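Local atomic coordinates of imine reductase (Bacillus cereus, PDB entry 4D3D), a protein that probably uses NADPH to reduce cyclic imines such as 2-methylpyrroline to amines with S selectivity, as an oxidoreductase of the imine reductase family. Residues N78-L83 and R164-V169; S93-V98 and K123-R128. All coordinates share one frame; numbering follows the deposited sequence.

Contact 1: residues N78-L83 and R164-V169; sequences NELVIL and RETLEV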
loop_
_atom_site.group_PDB
_atom_site.type_symbol
_atom_site.label_atom_id
_atom_site.label_comp_id
_atom_site.label_asym_id
_atom_site.label_seq_id
_atom_site.Cartn_x
_atom_site.Cartn_y
_atom_site.Cartn_z
ATOM N N ASN B 78 33.550 -28.299 5.816
ATOM C CA ASN B 78 33.640 -27.278 4.803
ATOM C C ASN B 78 33.873 -25.901 5.442
ATOM O O ASN B 78 33.548 -25.651 6.635
ATOM C CB ASN B 78 32.333 -27.190 3.950
ATOM C CG ASN B 78 32.084 -28.374 3.094
ATOM O OD1 ASN B 78 31.193 -29.213 3.366
ATOM N ND2 ASN B 78 32.882 -28.521 2.088
ATOM N N GLU B 79 34.364 -24.981 4.603
ATOM C CA GLU B 79 34.493 -23.560 4.963
ATOM C C GLU B 79 33.144 -22.854 4.968
ATOM O O GLU B 79 32.838 -22.114 5.885
ATOM C CB GLU B 79 35.368 -22.868 3.916
ATOM C CG GLU B 79 35.492 -21.367 4.068
ATOM C CD GLU B 79 36.443 -20.806 2.974
ATOM O OE1 GLU B 79 36.252 -21.090 1.768
ATOM O OE2 GLU B 79 37.433 -20.193 3.369
ATOM N N LEU B 80 32.341 -23.150 3.948
ATOM C CA LEU B 80 31.013 -22.517 3.805
ATOM C C LEU B 80 29.889 -23.364 4.420
ATOM O O LEU B 80 29.733 -24.564 4.050
ATOM C CB LEU B 80 30.753 -22.269 2.326
ATOM C CG LEU B 80 29.473 -21.489 2.033
ATOM C CD1 LEU B 80 29.552 -20.091 2.576
ATOM C CD2 LEU B 80 29.170 -21.462 0.536
ATOM N N VAL B 81 29.132 -22.729 5.348
ATOM C CA VAL B 81 28.082 -23.400 6.134
ATOM C C VAL B 81 26.816 -22.585 5.944
ATOM O O VAL B 81 26.746 -21.456 6.398
ATOM C CB VAL B 81 28.499 -23.419 7.609
ATOM C CG1 VAL B 81 27.394 -24.060 8.435
ATOM C CG2 VAL B 81 29.870 -24.077 7.782
ATOM N N ILE B 82 25.826 -23.168 5.262
ATOM C CA ILE B 82 24.505 -22.538 5.153
ATOM C C ILE B 82 23.648 -22.854 6.392
ATOM O O ILE B 82 23.453 -24.017 6.698
ATOM C CB ILE B 82 23.778 -23.025 3.888
ATOM C CG1 ILE B 82 24.593 -22.877 2.596
ATOM C CG2 ILE B 82 22.396 -22.357 3.772
ATOM C CD1 ILE B 82 25.221 -21.587 2.350
ATOM N N LEU B 83 23.191 -21.845 7.125
ATOM C CA LEU B 83 22.365 -22.074 8.277
ATOM C C LEU B 83 20.913 -21.779 7.865
ATOM O O LEU B 83 20.496 -20.628 7.797
ATOM C CB LEU B 83 22.783 -21.170 9.405
ATOM C CG LEU B 83 24.215 -21.362 9.907
ATOM C CD1 LEU B 83 24.484 -20.381 10.998
ATOM C CD2 LEU B 83 24.354 -22.739 10.513
ATOM N N ARG B 164 30.102 -16.005 -3.684
ATOM C CA ARG B 164 28.997 -15.649 -4.516
ATOM C C ARG B 164 28.622 -16.698 -5.531
ATOM O O ARG B 164 27.446 -16.953 -5.778
ATOM C CB ARG B 164 29.364 -14.338 -5.218
ATOM C CG ARG B 164 28.520 -13.912 -6.347
ATOM C CD ARG B 164 29.095 -12.529 -6.693
ATOM N NE ARG B 164 28.087 -11.908 -7.430
ATOM C CZ ARG B 164 27.798 -10.629 -7.432
ATOM N NH1 ARG B 164 28.495 -9.732 -6.743
ATOM N NH2 ARG B 164 26.780 -10.266 -8.177
ATOM N N GLU B 165 29.638 -17.261 -6.143
ATOM C CA GLU B 165 29.410 -18.302 -7.131
ATOM C C GLU B 165 28.592 -19.479 -6.575
ATOM O O GLU B 165 27.626 -19.935 -7.190
ATOM C CB GLU B 165 30.762 -18.759 -7.675
ATOM C CG GLU B 165 30.633 -19.824 -8.762
ATOM C CD GLU B 165 31.954 -20.137 -9.491
ATOM O OE1 GLU B 165 33.047 -20.163 -8.907
ATOM O OE2 GLU B 165 31.893 -20.339 -10.697
ATOM N N THR B 166 28.969 -19.987 -5.399
ATOM C CA THR B 166 28.185 -21.043 -4.777
ATOM C C THR B 166 26.747 -20.554 -4.425
ATOM O O THR B 166 25.771 -21.268 -4.634
ATOM C CB THR B 166 28.894 -21.546 -3.489
ATOM O OG1 THR B 166 30.180 -22.049 -3.841
ATOM C CG2 THR B 166 28.061 -22.608 -2.782
ATOM N N LEU B 167 26.635 -19.382 -3.802
ATOM C CA LEU B 167 25.316 -18.862 -3.409
ATOM C C LEU B 167 24.418 -18.727 -4.638
ATOM O O LEU B 167 23.264 -18.979 -4.559
ATOM C CB LEU B 167 25.439 -17.504 -2.656
ATOM C CG LEU B 167 26.150 -17.684 -1.306
ATOM C CD1 LEU B 167 26.399 -16.316 -0.694
ATOM C CD2 LEU B 167 25.349 -18.587 -0.374
ATOM N N GLU B 168 24.985 -18.326 -5.776
ATOM C CA GLU B 168 24.186 -18.132 -7.023
ATOM C C GLU B 168 23.751 -19.419 -7.730
ATOM O O GLU B 168 22.923 -19.392 -8.646
ATOM C CB GLU B 168 24.933 -17.158 -7.957
ATOM C CG GLU B 168 24.839 -15.736 -7.465
ATOM C CD GLU B 168 25.593 -14.714 -8.280
ATOM O OE1 GLU B 168 26.243 -15.050 -9.275
ATOM O OE2 GLU B 168 25.571 -13.548 -7.904
ATOM N N VAL B 169 24.223 -20.573 -7.253
ATOM C CA VAL B 169 23.595 -21.829 -7.634
ATOM C C VAL B 169 22.147 -21.914 -7.100
ATOM O O VAL B 169 21.255 -22.496 -7.726
ATOM C CB VAL B 169 24.418 -23.008 -7.078
ATOM C CG1 VAL B 169 23.708 -24.327 -7.299
ATOM C CG2 VAL B 169 25.820 -22.969 -7.649
#
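L80 turns its CG anti to the backbone N (chi1 -174°), and T166 places its methyl the same way with chi1 near -60°, which sets its hydroxyl beside its own backbone N. The two side chains therefore reach toward each other tip to tip, and L80 CD2 meets T166 CG2 at 3.7 Å. T166 CB stands only slightly farther from L80 CD2, at 4.0 Å, so one leucine methyl rests against the carbon half of the threonine. The second pair touches differently: I82 and L167 run past each other in opposite directions, and I82 CD1 lies 4.1 Å from L167 CD2. Although the CB of L167 does not head for the strand, the end of its side chain swings nearer and makes this contact. In the Rossmann-type nucleotide-binding domain, strand 80-83 is an inner strand of the parallel part of the sheet, between strands 23-27 and 106-109, and helix 157-170 packs across one face of it. L80 and I82, two residues apart on the strand, point to that face, while T166 and L167 are neighbours on the helix. Branched aliphatic side chains suit the strand here, since its backbone is bonded to T25, V106 and V108 and the side chains on this face meet carbon. V24 and V108 from the flanking strands touch both L80 and I82, and F160 adds an aromatic side chain beside L167. Threonine suits this partly exposed place on the helix because it gives a methyl to L80 and keeps a polar branch. Elsewhere on the helix R164 NE makes a bent salt-bridge hydrogen bond to E168 OE2 (3.0 Å, 138°), approaching from above the carboxylate plane; S173 OG bonds the same oxygen.

Contact 2: residues S93-V98 and K123-R128; sequences SILEPV and KWLEDR
Two helices of the Rossmann-type domain, 88-95 and 115-127, follow successive parallel strands of the sheet, and this contact joins their C-terminal ends. W124 supplies most of the interface from helix 115-127. With its CG anti to the backbone N (chi1 -172°), the indole extends across to segment 93-98 and presents the edge of its six-membered ring. CZ2 of W124 comes to 3.7 Å from E96 CA, which lies close to the ring plane, so the indole abuts the main chain of L95 and E96 edge-on. A large flat residue suits this place because it can span the gap between the two backbones, with E96 CA 9.6 Å from W124 CA. E96 and W124 cross at about a right angle: CB of E96 is 3.9 Å from W124 CZ2, and the bend at chi2 carries the carboxylate onward from these carbons, an apt use of a glutamate at an exposed position. Deeper in, L95 adds CB at 4.1 Å from W124 CH2, while its CD1 meets L125 CD2 at 4.2 Å, a leucine pair suited to the buried side. Y92 packs against the indole edge-to-face, and M91 touches both W124 and L125. R128, just past the helix, folds back so that its guanidinium lies over one face of the indole, offset toward its rim, with W124 NE1 3.2 Å above the guanidinium plane and over its centre. The guanidinium is fixed in place by its own NH1: R128 NH1 donates to W124 O at 2.9 Å (N-H...O 146°), the oxygen lying near the guanidinium plane.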
loop_
_atom_site.group_PDB
_atom_site.type_symbol
_atom_site.label_atom_id
_atom_site.label_comp_id
_atom_site.label_asym_id
_atom_site.label_seq_id
_atom_site.Cartn_x
_atom_site.Cartn_y
_atom_site.Cartn_z
ATOM N N SER B 93 22.147 -21.727 20.110
ATOM C CA SER B 93 21.994 -22.965 20.893
ATOM C C SER B 93 22.980 -24.014 20.404
ATOM O O SER B 93 23.573 -24.749 21.175
ATOM C CB SER B 93 20.511 -23.432 20.743
ATOM O OG SER B 93 20.339 -24.683 21.444
ATOM N N ILE B 94 23.088 -24.184 19.104
ATOM C CA ILE B 94 23.937 -25.254 18.566
ATOM C C ILE B 94 25.432 -24.870 18.463
ATOM O O ILE B 94 26.304 -25.745 18.556
ATOM C CB ILE B 94 23.421 -25.814 17.216
ATOM C CG1 ILE B 94 23.504 -24.793 16.121
ATOM C CG2 ILE B 94 21.968 -26.373 17.283
ATOM C CD1 ILE B 94 23.233 -25.289 14.770
ATOM N N LEU B 95 25.738 -23.584 18.248
ATOM C CA LEU B 95 27.154 -23.181 18.086
ATOM C C LEU B 95 27.871 -22.729 19.340
ATOM O O LEU B 95 29.098 -22.942 19.445
ATOM C CB LEU B 95 27.263 -22.068 17.015
ATOM C CG LEU B 95 26.803 -22.346 15.614
ATOM C CD1 LEU B 95 27.133 -21.195 14.679
ATOM C CD2 LEU B 95 27.362 -23.641 15.103
ATOM N N GLU B 96 27.180 -22.168 20.327
ATOM C CA GLU B 96 27.833 -21.664 21.571
ATOM C C GLU B 96 28.657 -22.771 22.218
ATOM O O GLU B 96 29.823 -22.518 22.631
ATOM C CB GLU B 96 26.851 -21.025 22.582
ATOM C CG GLU B 96 27.537 -20.312 23.797
ATOM C CD GLU B 96 28.014 -21.278 24.877
ATOM O OE1 GLU B 96 27.404 -22.372 24.989
ATOM O OE2 GLU B 96 29.074 -20.995 25.536
ATOM N N PRO B 97 28.104 -24.016 22.276
ATOM C CA PRO B 97 28.876 -25.061 22.982
ATOM C C PRO B 97 30.099 -25.490 22.246
ATOM O O PRO B 97 30.923 -26.202 22.872
ATOM C CB PRO B 97 27.874 -26.229 23.071
ATOM C CG PRO B 97 26.507 -25.524 23.090
ATOM C CD PRO B 97 26.706 -24.414 22.051
ATOM N N VAL B 98 30.206 -25.150 20.966
ATOM C CA VAL B 98 31.360 -25.485 20.149
ATOM C C VAL B 98 32.086 -24.235 19.612
ATOM O O VAL B 98 32.673 -24.262 18.573
ATOM C CB VAL B 98 30.989 -26.471 19.030
ATOM C CG1 VAL B 98 30.601 -27.821 19.643
ATOM C CG2 VAL B 98 29.884 -25.954 18.152
ATOM N N LYS B 123 28.604 -10.098 14.956
ATOM C CA LYS B 123 29.649 -9.693 15.897
ATOM C C LYS B 123 30.065 -10.904 16.768
ATOM O O LYS B 123 31.287 -11.117 16.971
ATOM C CB LYS B 123 29.160 -8.591 16.781
ATOM C CG LYS B 123 30.168 -8.181 17.842
ATOM C CD LYS B 123 31.512 -7.738 17.167
ATOM C CE LYS B 123 32.514 -6.939 18.048
ATOM N NZ LYS B 123 32.629 -7.400 19.454
ATOM N N TRP B 124 29.058 -11.653 17.242
ATOM C CA TRP B 124 29.308 -12.888 18.044
ATOM C C TRP B 124 30.199 -13.837 17.287
ATOM O O TRP B 124 31.172 -14.422 17.896
ATOM C CB TRP B 124 27.960 -13.471 18.482
ATOM C CG TRP B 124 28.033 -14.626 19.472
ATOM C CD1 TRP B 124 27.929 -14.550 20.840
ATOM C CD2 TRP B 124 28.179 -16.013 19.133
ATOM N NE1 TRP B 124 28.015 -15.841 21.376
ATOM C CE2 TRP B 124 28.139 -16.744 20.343
ATOM C CE3 TRP B 124 28.283 -16.715 17.925
ATOM C CZ2 TRP B 124 28.236 -18.141 20.358
ATOM C CZ3 TRP B 124 28.308 -18.084 17.917
ATOM C CH2 TRP B 124 28.390 -18.800 19.151
ATOM N N LEU B 125 29.907 -14.115 16.032
ATOM C CA LEU B 125 30.694 -14.960 15.185
ATOM C C LEU B 125 32.112 -14.458 14.915
ATOM O O LEU B 125 33.072 -15.204 15.020
ATOM C CB LEU B 125 30.021 -15.235 13.864
ATOM C CG LEU B 125 28.726 -16.085 13.976
ATOM C CD1 LEU B 125 27.930 -16.071 12.704
ATOM C CD2 LEU B 125 29.197 -17.513 14.304
ATOM N N GLU B 126 32.250 -13.155 14.631
ATOM C CA GLU B 126 33.588 -12.557 14.457
ATOM C C GLU B 126 34.468 -12.677 15.695
ATOM O O GLU B 126 35.676 -12.902 15.505
ATOM C CB GLU B 126 33.452 -11.056 14.054
ATOM C CG GLU B 126 32.708 -10.958 12.738
ATOM N N ASP B 127 33.925 -12.503 16.879
ATOM C CA ASP B 127 34.656 -12.606 18.148
ATOM C C ASP B 127 35.273 -14.067 18.259
ATOM O O ASP B 127 36.277 -14.269 18.949
ATOM C CB ASP B 127 33.799 -12.362 19.325
ATOM C CG ASP B 127 33.476 -10.878 19.499
ATOM O OD1 ASP B 127 34.126 -10.076 18.786
ATOM O OD2 ASP B 127 32.629 -10.573 20.341
ATOM N N ARG B 128 34.650 -15.018 17.589
ATOM C CA ARG B 128 35.106 -16.439 17.600
ATOM C C ARG B 128 35.875 -16.842 16.352
ATOM O O ARG B 128 36.208 -18.013 16.078
ATOM C CB ARG B 128 33.890 -17.385 17.879
ATOM C CG ARG B 128 33.333 -17.215 19.288
ATOM C CD ARG B 128 31.873 -17.624 19.437
ATOM N NE ARG B 128 31.480 -17.418 20.850
ATOM C CZ ARG B 128 31.263 -16.230 21.404
ATOM N NH1 ARG B 128 31.351 -15.120 20.719
ATOM N NH2 ARG B 128 30.997 -16.157 22.683
#

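Contacts 1 and 2 belong to the same nucleotide-binding domain, their centres about 19 Å apart and their nearest atoms about 5 Å apart without touching. Strand 80-83 of contact 1 is followed in the chain by helix 88-95 of contact 2, so consecutive elements of the chain serve both. Contact 1 is buried and joins a helix to the sheet through aliphatic carbons and a threonine methyl. Contact 2 joins two helix ends and is only partly buried: leucines meet on its inner side, whereas an indole edge, a glutamate's carbon chain and an arginine whose guanidinium lies over the indole occupy its more exposed part.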